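Local coordinates for protein glycosyl hydrolase BlGH5_18 (PDB 7LQX) that probably hydrolyses a glycosidic bond during the breakdown of N-glycans, as a family GH5, subfamily 18, glycoside hydrolase of a gut bifidobacterium, at residues A[311-317]-A[329-335]; A[34-38]-A[321-325]; A[385-391]-A[431-437]. All coordinates share one frame; numbering follows the deposited sequence. Where two conformers were deposited one is given.

In the fold
From the N terminus, the chain passes through strand 25-29 into 34-38, the first half of interaction 2. Its partner, 321-325, comes 283 residues later and brings the loops after the first and last barrel strands together. Interaction 1 closes a short loop of eleven residues after strand 306-312. Because that loop contains the segment 321-325, interactions 1 and 2 cross, and they also touch. Interaction 3 follows in series, its centre about 30 Å from that of interaction 1 and about 34 Å from that of interaction 2, and joins the starts of helices 388-399 and 435-439 beyond the barrel.

Interaction 1 (A[311-317]-A[329-335]); sequences WWCSHDV and HALGLFD
The rings of H315 and F334 form an offset stack, centroids 5.0 Å apart and planes at 19°, with F334 CD2 over one imidazole face, toward its rim. In the imidazole plane, S314 OG shares a 2.7 Å hydrogen bond with H315 ND1, while S314 O lies in plane at the edge of the F334 ring. The H329 ring meets V317 O at its edge: ND1 donates over 2.8 Å, arriving above the carbonyl plane. C313 CB lies over the rim of one face of the W312 indole, and the peptide joining these two residues is cis. L331 CD1 packs against W312 CD1 at 3.7 Å, and L333 CD2 reaches W311 CD1 at 3.5 Å.

Backbone bonds run from C313 N to L331 O and from D316 N to F334 O. With CG turned opposite its carbonyl carbon (chi1 -80°), D316 directs OD1 at G332 N, 2.8 Å away; OD1 also has a salt bridge to K341. A water links W311 NE1 to L331 O.

A non-proline cis peptide after a tryptophan at the end of the last barrel strand is familiar from GH5 and related (β/α)8 glycosidases, where this region borders the sugar site. Here helix 45-57 packs against H315 and F334, helix 342-354 against W311 and L333, and strand 25-29 against W312, S314 and L333.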
loop_
_atom_site.group_PDB
_atom_site.type_symbol
_atom_site.label_atom_id
_atom_site.label_comp_id
_atom_site.label_asym_id
_atom_site.label_seq_id
_atom_site.Cartn_x
_atom_site.Cartn_y
_atom_site.Cartn_z
ATOM N N TRP A 311 -9.381 23.041 -12.369
ATOM C CA TRP A 311 -10.484 22.681 -11.489
ATOM C C TRP A 311 -10.272 21.275 -10.927
ATOM O O TRP A 311 -9.795 20.379 -11.626
ATOM C CB TRP A 311 -11.847 22.794 -12.228
ATOM C CG TRP A 311 -12.917 22.996 -11.204
ATOM C CD1 TRP A 311 -13.739 22.048 -10.656
ATOM C CD2 TRP A 311 -13.220 24.221 -10.535
ATOM N NE1 TRP A 311 -14.541 22.620 -9.697
ATOM C CE2 TRP A 311 -14.238 23.953 -9.602
ATOM C CE3 TRP A 311 -12.734 25.529 -10.644
ATOM C CZ2 TRP A 311 -14.769 24.936 -8.778
ATOM C CZ3 TRP A 311 -13.264 26.500 -9.822
ATOM C CH2 TRP A 311 -14.266 26.198 -8.899
ATOM N N TRP A 312 -10.586 21.094 -9.642
ATOM C CA TRP A 312 -10.680 19.765 -9.037
ATOM C C TRP A 312 -12.171 19.424 -8.972
ATOM O O TRP A 312 -12.880 19.985 -8.138
ATOM C CB TRP A 312 -10.066 19.708 -7.625
ATOM C CG TRP A 312 -10.080 18.282 -7.212
ATOM C CD1 TRP A 312 -11.148 17.585 -6.736
ATOM C CD2 TRP A 312 -9.009 17.342 -7.336
ATOM N NE1 TRP A 312 -10.812 16.268 -6.557
ATOM C CE2 TRP A 312 -9.500 16.093 -6.909
ATOM C CE3 TRP A 312 -7.677 17.436 -7.757
ATOM C CZ2 TRP A 312 -8.707 14.944 -6.896
ATOM C CZ3 TRP A 312 -6.891 16.302 -7.743
ATOM C CH2 TRP A 312 -7.410 15.069 -7.318
ATOM N N CYS A 313 -12.665 18.502 -9.819
ATOM C CA CYS A 313 -11.906 17.639 -10.708
ATOM C C CYS A 313 -12.728 17.402 -11.977
ATOM O O CYS A 313 -13.852 17.902 -12.111
ATOM C CB CYS A 313 -11.599 16.301 -10.044
ATOM S SG CYS A 313 -13.008 15.499 -9.266
ATOM N N SER A 314 -12.188 16.637 -12.921
ATOM C CA SER A 314 -12.896 16.458 -14.183
ATOM C C SER A 314 -14.174 15.652 -13.989
ATOM O O SER A 314 -15.238 16.048 -14.471
ATOM C CB SER A 314 -11.986 15.804 -15.223
ATOM O OG SER A 314 -11.654 14.477 -14.871
ATOM N N HIS A 315 -14.088 14.516 -13.292
ATOM C CA HIS A 315 -15.172 13.542 -13.231
ATOM C C HIS A 315 -15.489 13.149 -11.795
ATOM O O HIS A 315 -14.587 12.902 -10.993
ATOM C CB HIS A 315 -14.786 12.284 -14.039
ATOM C CG HIS A 315 -14.733 12.510 -15.518
ATOM N ND1 HIS A 315 -13.696 13.175 -16.142
ATOM C CD2 HIS A 315 -15.608 12.176 -16.494
ATOM C CE1 HIS A 315 -13.930 13.224 -17.441
ATOM N NE2 HIS A 315 -15.087 12.634 -17.681
ATOM N N ASP A 316 -16.786 13.086 -11.485
ATOM C CA ASP A 316 -17.235 12.580 -10.195
ATOM C C ASP A 316 -16.611 11.216 -9.914
ATOM O O ASP A 316 -16.278 10.459 -10.832
ATOM C CB ASP A 316 -18.761 12.428 -10.191
ATOM C CG ASP A 316 -19.499 13.734 -9.957
ATOM O OD1 ASP A 316 -18.856 14.772 -9.720
ATOM O OD2 ASP A 316 -20.747 13.716 -10.028
ATOM N N VAL A 317 -16.429 10.907 -8.633
ATOM C CA VAL A 317 -15.929 9.595 -8.235
ATOM C C VAL A 317 -17.091 8.615 -8.199
ATOM O O VAL A 317 -18.121 8.881 -7.570
ATOM C CB VAL A 317 -15.239 9.659 -6.864
ATOM C CG1 VAL A 317 -14.652 8.298 -6.507
ATOM C CG2 VAL A 317 -14.177 10.736 -6.851
ATOM N N HIS A 329 -17.187 12.606 -3.922
ATOM C CA HIS A 329 -17.773 12.001 -5.098
ATOM C C HIS A 329 -18.291 13.042 -6.079
ATOM O O HIS A 329 -18.319 12.783 -7.290
ATOM C CB HIS A 329 -18.928 11.096 -4.699
ATOM C CG HIS A 329 -18.507 9.824 -4.033
ATOM N ND1 HIS A 329 -18.203 8.682 -4.742
ATOM C CD2 HIS A 329 -18.361 9.505 -2.725
ATOM C CE1 HIS A 329 -17.880 7.717 -3.899
ATOM N NE2 HIS A 329 -17.972 8.188 -2.669
ATOM N N ALA A 330 -18.716 14.209 -5.581
ATOM C CA ALA A 330 -19.462 15.194 -6.357
ATOM C C ALA A 330 -18.597 16.342 -6.866
ATOM O O ALA A 330 -19.132 17.308 -7.421
ATOM C CB ALA A 330 -20.615 15.752 -5.514
ATOM N N LEU A 331 -17.278 16.254 -6.706
ATOM C CA LEU A 331 -16.386 17.349 -7.083
ATOM C C LEU A 331 -16.152 17.464 -8.582
ATOM O O LEU A 331 -15.481 18.405 -9.016
ATOM C CB LEU A 331 -15.056 17.217 -6.339
ATOM C CG LEU A 331 -15.098 17.670 -4.878
ATOM C CD1 LEU A 331 -13.825 17.215 -4.163
ATOM C CD2 LEU A 331 -15.257 19.165 -4.749
ATOM N N GLY A 332 -16.721 16.583 -9.395
ATOM C CA GLY A 332 -16.488 16.646 -10.819
ATOM C C GLY A 332 -17.238 17.766 -11.519
ATOM O O GLY A 332 -18.238 18.309 -11.043
ATOM N N LEU A 333 -16.726 18.081 -12.715
ATOM C CA LEU A 333 -17.444 18.885 -13.695
ATOM C C LEU A 333 -18.373 18.022 -14.538
ATOM O O LEU A 333 -19.349 18.534 -15.094
ATOM C CB LEU A 333 -16.442 19.589 -14.612
ATOM C CG LEU A 333 -15.442 20.531 -13.953
ATOM C CD1 LEU A 333 -14.556 21.129 -15.049
ATOM C CD2 LEU A 333 -16.141 21.600 -13.151
ATOM N N PHE A 334 -18.060 16.734 -14.657
ATOM C CA PHE A 334 -18.903 15.732 -15.288
ATOM C C PHE A 334 -19.335 14.749 -14.211
ATOM O O PHE A 334 -18.588 14.485 -13.262
ATOM C CB PHE A 334 -18.128 14.941 -16.348
ATOM C CG PHE A 334 -17.665 15.766 -17.499
ATOM C CD1 PHE A 334 -18.483 15.967 -18.597
ATOM C CD2 PHE A 334 -16.416 16.350 -17.492
ATOM C CE1 PHE A 334 -18.058 16.732 -19.666
ATOM C CE2 PHE A 334 -15.987 17.125 -18.560
ATOM C CZ PHE A 334 -16.808 17.315 -19.645
ATOM N N ASP A 335 -20.543 14.210 -14.351
ATOM C CA ASP A 335 -21.034 13.226 -13.396
ATOM C C ASP A 335 -20.404 11.863 -13.678
ATOM O O ASP A 335 -19.611 11.689 -14.606
ATOM C CB ASP A 335 -22.562 13.238 -13.337
ATOM C CG ASP A 335 -23.218 12.774 -14.613
ATOM O OD1 ASP A 335 -22.630 11.961 -15.361
ATOM O OD2 ASP A 335 -24.359 13.228 -14.859
HETATM O O HOH W 1 -15.842 20.984 -7.744
#

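Interaction 2 (A[34-38]-A[321-325]); sequences HGWFH and MSDFP. With SO4 (sulfate ion), chain G; EDO (1,2-ethanediol), chain B.
The backbones of G35 and M321 remain 9.1 Å apart at their CA atoms, the nearest such pair, and no hydrogen bond spans the two segments, so packing alone, almost all of it by side chains, makes the contact. W36 is sandwiched. F37 CD2 lies over the centre of one face of its indole, and F324 stands on the opposite face with an edge turned inward, toward the rim of the six-membered ring. This is a T-shaped pair: the F324 ring and the six-membered ring of W36 have planes at 87° and centroids 4.8 Å apart, and F324 CE2 comes within 3.5 Å of W36 CZ2. With CG opposite the backbone N (chi1 -169°), the W36 indole swings toward 321-325, where F324 meets it from the other side.

Beside them runs M321, a selenomethionine, extended beyond CG so that its end enters the angle between W36 and H38. SE rests 3.8 Å from W36 CB and makes an oblique Met-aromatic contact with the indole. The terminal CE lies in the plane of the H38 imidazole, at its edge, 3.8 Å from CD2, and also 3.4 Å from G35 O. H38 itself has W36 CE3 over one face, which makes the cluster continuous.

Beside G35 and H38, 1,2-ethanediol O2 donates to H38 O (3.0 Å). At the far turn of 321-325, D323 N donates to sulfate O2 (2.8 Å) and R76 of the second subunit pairs with D323, while W78 of that subunit packs on M321. A cluster of aromatic rings and a selenoether side chain thus joins the loops following the first and last strands of the (β/α)8 barrel, at the C-terminal end of the strands, where GH5 enzymes bind sugar.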
loop_
_atom_site.group_PDB
_atom_site.type_symbol
_atom_site.label_atom_id
_atom_site.label_comp_id
_atom_site.label_asym_id
_atom_site.label_seq_id
_atom_site.Cartn_x
_atom_site.Cartn_y
_atom_site.Cartn_z
ATOM N N HIS A 34 -13.393 5.744 -15.566
ATOM C CA HIS A 34 -13.424 4.288 -15.438
ATOM C C HIS A 34 -12.375 3.865 -14.416
ATOM O O HIS A 34 -11.241 3.524 -14.767
ATOM C CB HIS A 34 -13.228 3.643 -16.803
ATOM C CG HIS A 34 -14.418 3.773 -17.705
ATOM N ND1 HIS A 34 -14.996 4.986 -18.013
ATOM C CD2 HIS A 34 -15.140 2.836 -18.361
ATOM C CE1 HIS A 34 -16.022 4.792 -18.820
ATOM N NE2 HIS A 34 -16.135 3.495 -19.041
ATOM N N GLY A 35 -12.769 3.880 -13.147
ATOM C CA GLY A 35 -11.940 3.386 -12.078
ATOM C C GLY A 35 -11.238 4.421 -11.219
ATOM O O GLY A 35 -10.486 4.029 -10.324
ATOM N N TRP A 36 -11.464 5.710 -11.438
ATOM C CA TRP A 36 -10.761 6.714 -10.637
ATOM C C TRP A 36 -9.260 6.439 -10.773
ATOM O O TRP A 36 -8.798 6.008 -11.824
ATOM C CB TRP A 36 -11.315 6.709 -9.224
ATOM C CG TRP A 36 -10.881 7.847 -8.324
ATOM C CD1 TRP A 36 -11.214 9.167 -8.443
ATOM C CD2 TRP A 36 -10.058 7.748 -7.153
ATOM N NE1 TRP A 36 -10.648 9.893 -7.419
ATOM C CE2 TRP A 36 -9.927 9.044 -6.620
ATOM C CE3 TRP A 36 -9.405 6.694 -6.517
ATOM C CZ2 TRP A 36 -9.183 9.307 -5.467
ATOM C CZ3 TRP A 36 -8.659 6.956 -5.369
ATOM C CH2 TRP A 36 -8.561 8.255 -4.856
ATOM N N PHE A 37 -8.475 6.674 -9.722
ATOM C CA PHE A 37 -7.043 6.356 -9.798
ATOM C C PHE A 37 -6.748 4.880 -9.629
ATOM O O PHE A 37 -5.576 4.492 -9.661
ATOM C CB PHE A 37 -6.255 7.240 -8.840
ATOM C CG PHE A 37 -6.450 8.694 -9.129
ATOM C CD1 PHE A 37 -6.057 9.220 -10.347
ATOM C CD2 PHE A 37 -7.082 9.518 -8.225
ATOM C CE1 PHE A 37 -6.268 10.558 -10.637
ATOM C CE2 PHE A 37 -7.297 10.854 -8.512
ATOM C CZ PHE A 37 -6.883 11.370 -9.721
ATOM N N HIS A 38 -7.775 4.049 -9.498
ATOM C CA HIS A 38 -7.618 2.611 -9.675
ATOM C C HIS A 38 -7.595 2.222 -11.149
ATOM O O HIS A 38 -7.321 1.059 -11.465
ATOM C CB HIS A 38 -8.714 1.883 -8.890
ATOM C CG HIS A 38 -8.908 2.430 -7.508
ATOM N ND1 HIS A 38 -7.860 2.606 -6.630
ATOM C CD2 HIS A 38 -10.013 2.890 -6.872
ATOM C CE1 HIS A 38 -8.316 3.123 -5.501
ATOM N NE2 HIS A 38 -9.619 3.303 -5.621
HETATM N N MSE A 321 -17.649 3.294 -5.098
HETATM C CA MSE A 321 -16.474 3.312 -4.232
HETATM C C MSE A 321 -16.823 3.865 -2.874
HETATM O O MSE A 321 -17.595 4.815 -2.761
HETATM C CB MSE A 321 -15.373 4.128 -4.886
HETATM C CG MSE A 321 -14.888 3.505 -6.185
HETATM SE SE MSE A 321 -13.562 4.554 -7.004
HETATM C CE MSE A 321 -13.367 3.464 -8.601
ATOM N N SER A 322 -16.247 3.258 -1.837
ATOM C CA SER A 322 -16.567 3.580 -0.457
ATOM C C SER A 322 -15.392 4.229 0.267
ATOM O O SER A 322 -14.260 4.299 -0.231
ATOM C CB SER A 322 -16.993 2.316 0.303
ATOM O OG SER A 322 -18.123 1.707 -0.298
ATOM N N ASP A 323 -15.694 4.718 1.471
ATOM C CA ASP A 323 -14.756 5.295 2.419
ATOM C C ASP A 323 -14.262 6.676 2.016
ATOM O O ASP A 323 -13.496 7.266 2.768
ATOM C CB ASP A 323 -13.586 4.358 2.764
ATOM C CG ASP A 323 -14.060 3.061 3.395
ATOM O OD1 ASP A 323 -14.981 3.101 4.238
ATOM O OD2 ASP A 323 -13.531 2.000 3.029
ATOM N N PHE A 324 -14.695 7.216 0.885
ATOM C CA PHE A 324 -14.410 8.604 0.615
ATOM C C PHE A 324 -15.300 9.474 1.496
ATOM O O PHE A 324 -16.486 9.169 1.664
ATOM C CB PHE A 324 -14.769 8.976 -0.819
ATOM C CG PHE A 324 -13.806 8.500 -1.846
ATOM C CD1 PHE A 324 -13.894 7.227 -2.353
ATOM C CD2 PHE A 324 -12.824 9.341 -2.334
ATOM C CE1 PHE A 324 -13.020 6.797 -3.319
ATOM C CE2 PHE A 324 -11.952 8.914 -3.298
ATOM C CZ PHE A 324 -12.047 7.647 -3.796
ATOM N N PRO A 325 -14.787 10.582 2.023
ATOM C CA PRO A 325 -15.685 11.632 2.512
ATOM C C PRO A 325 -16.725 11.908 1.443
ATOM O O PRO A 325 -16.369 12.070 0.267
ATOM C CB PRO A 325 -14.750 12.831 2.716
ATOM C CG PRO A 325 -13.400 12.217 2.969
ATOM C CD PRO A 325 -13.368 10.975 2.105
HETATM S S SO4 G . -19.405 5.127 2.182
HETATM O O1 SO4 G . -20.435 4.120 2.425
HETATM O O2 SO4 G . -18.165 4.678 2.795
HETATM O O3 SO4 G . -19.247 5.317 0.739
HETATM O O4 SO4 G . -19.782 6.398 2.792
HETATM C C1 EDO B . -10.159 -0.634 -12.867
HETATM O O1 EDO B . -11.289 0.084 -12.369
HETATM C C2 EDO B . -9.659 -1.617 -11.815
HETATM O O2 EDO B . -9.381 -0.933 -10.588
#

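Interaction 3 (A[385-391]-A[431-437]); sequences PGGSIFE and PHGAKYY
Hydrogen bonds between P385 O and the amides of Y436 and Y437 secure one end of the contact: Y436 N lies 3.1 Å away, above the carbonyl plane, and the bond from Y437 N is weak. At the other end a reciprocal pair forms, S388 N donating to H432 O (3.1 Å) and H432 N to S388 OG (3.0 Å). S388 OG can face back this way because chi1 (47°) places it between its backbone N and carbonyl carbon; D428 is its further partner. Between them, K435 NZ meets a lone pair of G386 O in the carbonyl plane at 2.8 Å, and the same oxygen lies at the edge of the H432 ring.

Charge plays a looser part. E391 OE2 and K435 NZ form only a long salt bridge (3.9 Å), supplemented by waters that tie the E391 carboxylate to K435, H432 and Y436; OE2 is also bonded to Y243.

Nonpolar contacts fill the rest. S388 CB sits over a face of the H432 imidazole, a CH-pi contact at 3.9 Å from the centroid. Y436 CD2 packs on G386 CA at 3.5 Å, and P385 CD on Y437 CB at 3.9 Å.

The N-cap residue G387 of helix 388-399 thus meets an inverse gamma turn centred on A434, ahead of helix 435-439. Both border the small parallel α/β unit that follows the barrel, and P385 joins it to helices 208-211 and 239-243 of the barrel domain.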
loop_
_atom_site.group_PDB
_atom_site.type_symbol
_atom_site.label_atom_id
_atom_site.label_comp_id
_atom_site.label_asym_id
_atom_site.label_seq_id
_atom_site.Cartn_x
_atom_site.Cartn_y
_atom_site.Cartn_z
ATOM N N PRO A 385 -7.610 31.015 8.036
ATOM C CA PRO A 385 -8.997 31.453 8.249
ATOM C C PRO A 385 -9.282 31.793 9.707
ATOM O O PRO A 385 -9.045 30.989 10.610
ATOM C CB PRO A 385 -9.819 30.248 7.771
ATOM C CG PRO A 385 -8.945 29.572 6.769
ATOM C CD PRO A 385 -7.535 29.742 7.289
ATOM N N GLY A 386 -9.810 32.999 9.925
ATOM C CA GLY A 386 -10.039 33.520 11.255
ATOM C C GLY A 386 -8.875 34.289 11.841
ATOM O O GLY A 386 -9.021 34.882 12.915
ATOM N N GLY A 387 -7.719 34.288 11.168
ATOM C CA GLY A 387 -6.544 34.969 11.663
ATOM C C GLY A 387 -6.548 36.449 11.334
ATOM O O GLY A 387 -7.312 36.940 10.505
ATOM N N SER A 388 -5.644 37.181 11.990
ATOM C CA SER A 388 -5.638 38.634 11.872
ATOM C C SER A 388 -5.176 39.108 10.496
ATOM O O SER A 388 -5.712 40.088 9.969
ATOM C CB SER A 388 -4.763 39.224 12.978
ATOM O OG SER A 388 -3.527 38.534 13.068
ATOM N N ILE A 389 -4.164 38.464 9.912
ATOM C CA ILE A 389 -3.733 38.839 8.564
ATOM C C ILE A 389 -4.843 38.544 7.565
ATOM O O ILE A 389 -5.184 39.373 6.713
ATOM C CB ILE A 389 -2.439 38.100 8.183
ATOM C CG1 ILE A 389 -1.258 38.546 9.047
ATOM C CG2 ILE A 389 -2.124 38.310 6.702
ATOM C CD1 ILE A 389 -0.771 39.975 8.780
ATOM N N PHE A 390 -5.409 37.337 7.651
ATOM C CA PHE A 390 -6.516 36.921 6.798
ATOM C C PHE A 390 -7.633 37.948 6.829
ATOM O O PHE A 390 -8.090 38.416 5.784
ATOM C CB PHE A 390 -6.993 35.561 7.324
ATOM C CG PHE A 390 -7.996 34.837 6.452
ATOM C CD1 PHE A 390 -9.344 35.162 6.501
ATOM C CD2 PHE A 390 -7.596 33.790 5.639
ATOM C CE1 PHE A 390 -10.271 34.476 5.724
ATOM C CE2 PHE A 390 -8.523 33.096 4.870
ATOM C CZ PHE A 390 -9.856 33.449 4.907
ATOM N N GLU A 391 -8.060 38.346 8.028
ATOM C CA GLU A 391 -9.211 39.240 8.136
ATOM C C GLU A 391 -8.893 40.663 7.694
ATOM O O GLU A 391 -9.751 41.322 7.099
ATOM C CB GLU A 391 -9.791 39.170 9.545
ATOM C CG GLU A 391 -10.355 37.777 9.809
ATOM C CD GLU A 391 -11.214 37.649 11.046
ATOM O OE1 GLU A 391 -11.161 38.523 11.937
ATOM O OE2 GLU A 391 -11.944 36.640 11.122
ATOM N N PRO A 431 -1.775 40.595 16.546
ATOM C CA PRO A 431 -1.970 39.345 15.798
ATOM C C PRO A 431 -2.715 38.285 16.593
ATOM O O PRO A 431 -2.624 38.211 17.821
ATOM C CB PRO A 431 -0.537 38.891 15.484
ATOM C CG PRO A 431 0.266 40.163 15.497
ATOM C CD PRO A 431 -0.350 40.976 16.612
ATOM N N HIS A 432 -3.452 37.447 15.868
ATOM C CA HIS A 432 -4.102 36.292 16.466
ATOM C C HIS A 432 -4.245 35.208 15.408
ATOM O O HIS A 432 -4.245 35.477 14.202
ATOM C CB HIS A 432 -5.453 36.627 17.108
ATOM C CG HIS A 432 -6.462 37.188 16.161
ATOM N ND1 HIS A 432 -7.193 36.402 15.296
ATOM C CD2 HIS A 432 -6.871 38.459 15.949
ATOM C CE1 HIS A 432 -8.009 37.166 14.592
ATOM N NE2 HIS A 432 -7.828 38.419 14.964
ATOM N N GLY A 433 -4.394 33.972 15.884
ATOM C CA GLY A 433 -4.313 32.806 15.035
ATOM C C GLY A 433 -5.587 32.509 14.276
ATOM O O GLY A 433 -6.595 33.207 14.370
ATOM N N ALA A 434 -5.528 31.413 13.518
ATOM C CA ALA A 434 -6.567 31.042 12.558
ATOM C C ALA A 434 -7.647 30.231 13.263
ATOM O O ALA A 434 -7.725 29.005 13.162
ATOM C CB ALA A 434 -5.945 30.255 11.412
ATOM N N LYS A 435 -8.530 30.948 13.957
ATOM C CA LYS A 435 -9.483 30.271 14.829
ATOM C C LYS A 435 -10.425 29.341 14.075
ATOM O O LYS A 435 -10.924 28.375 14.663
ATOM C CB LYS A 435 -10.278 31.295 15.632
ATOM C CG LYS A 435 -10.941 32.364 14.797
ATOM C CD LYS A 435 -11.800 33.270 15.670
ATOM C CE LYS A 435 -12.204 34.532 14.935
ATOM N NZ LYS A 435 -11.046 35.449 14.774
ATOM N N TYR A 436 -10.704 29.600 12.797
ATOM C CA TYR A 436 -11.615 28.740 12.051
ATOM C C TYR A 436 -10.907 27.583 11.359
ATOM O O TYR A 436 -11.543 26.573 11.049
ATOM C CB TYR A 436 -12.378 29.544 11.000
ATOM C CG TYR A 436 -13.160 30.712 11.553
ATOM C CD1 TYR A 436 -13.927 30.586 12.707
ATOM C CD2 TYR A 436 -13.127 31.947 10.922
ATOM C CE1 TYR A 436 -14.647 31.667 13.211
ATOM C CE2 TYR A 436 -13.841 33.026 11.415
ATOM C CZ TYR A 436 -14.590 32.886 12.559
ATOM O OH TYR A 436 -15.285 33.975 13.029
ATOM N N TYR A 437 -9.618 27.719 11.081
ATOM C CA TYR A 437 -8.849 26.615 10.527
ATOM C C TYR A 437 -8.673 25.532 11.570
ATOM O O TYR A 437 -8.888 24.346 11.298
ATOM C CB TYR A 437 -7.482 27.166 10.152
ATOM C CG TYR A 437 -6.560 26.310 9.335
ATOM C CD1 TYR A 437 -6.865 25.974 8.025
ATOM C CD2 TYR A 437 -5.330 25.922 9.844
ATOM C CE1 TYR A 437 -5.989 25.238 7.261
ATOM C CE2 TYR A 437 -4.447 25.192 9.091
ATOM C CZ TYR A 437 -4.774 24.855 7.799
ATOM O OH TYR A 437 -3.882 24.140 7.037
HETATM O O HOH W 2 -14.330 36.493 12.337
HETATM O O HOH W 3 -9.062 40.110 12.880
HETATM O O HOH W 4 -11.905 37.987 14.481
#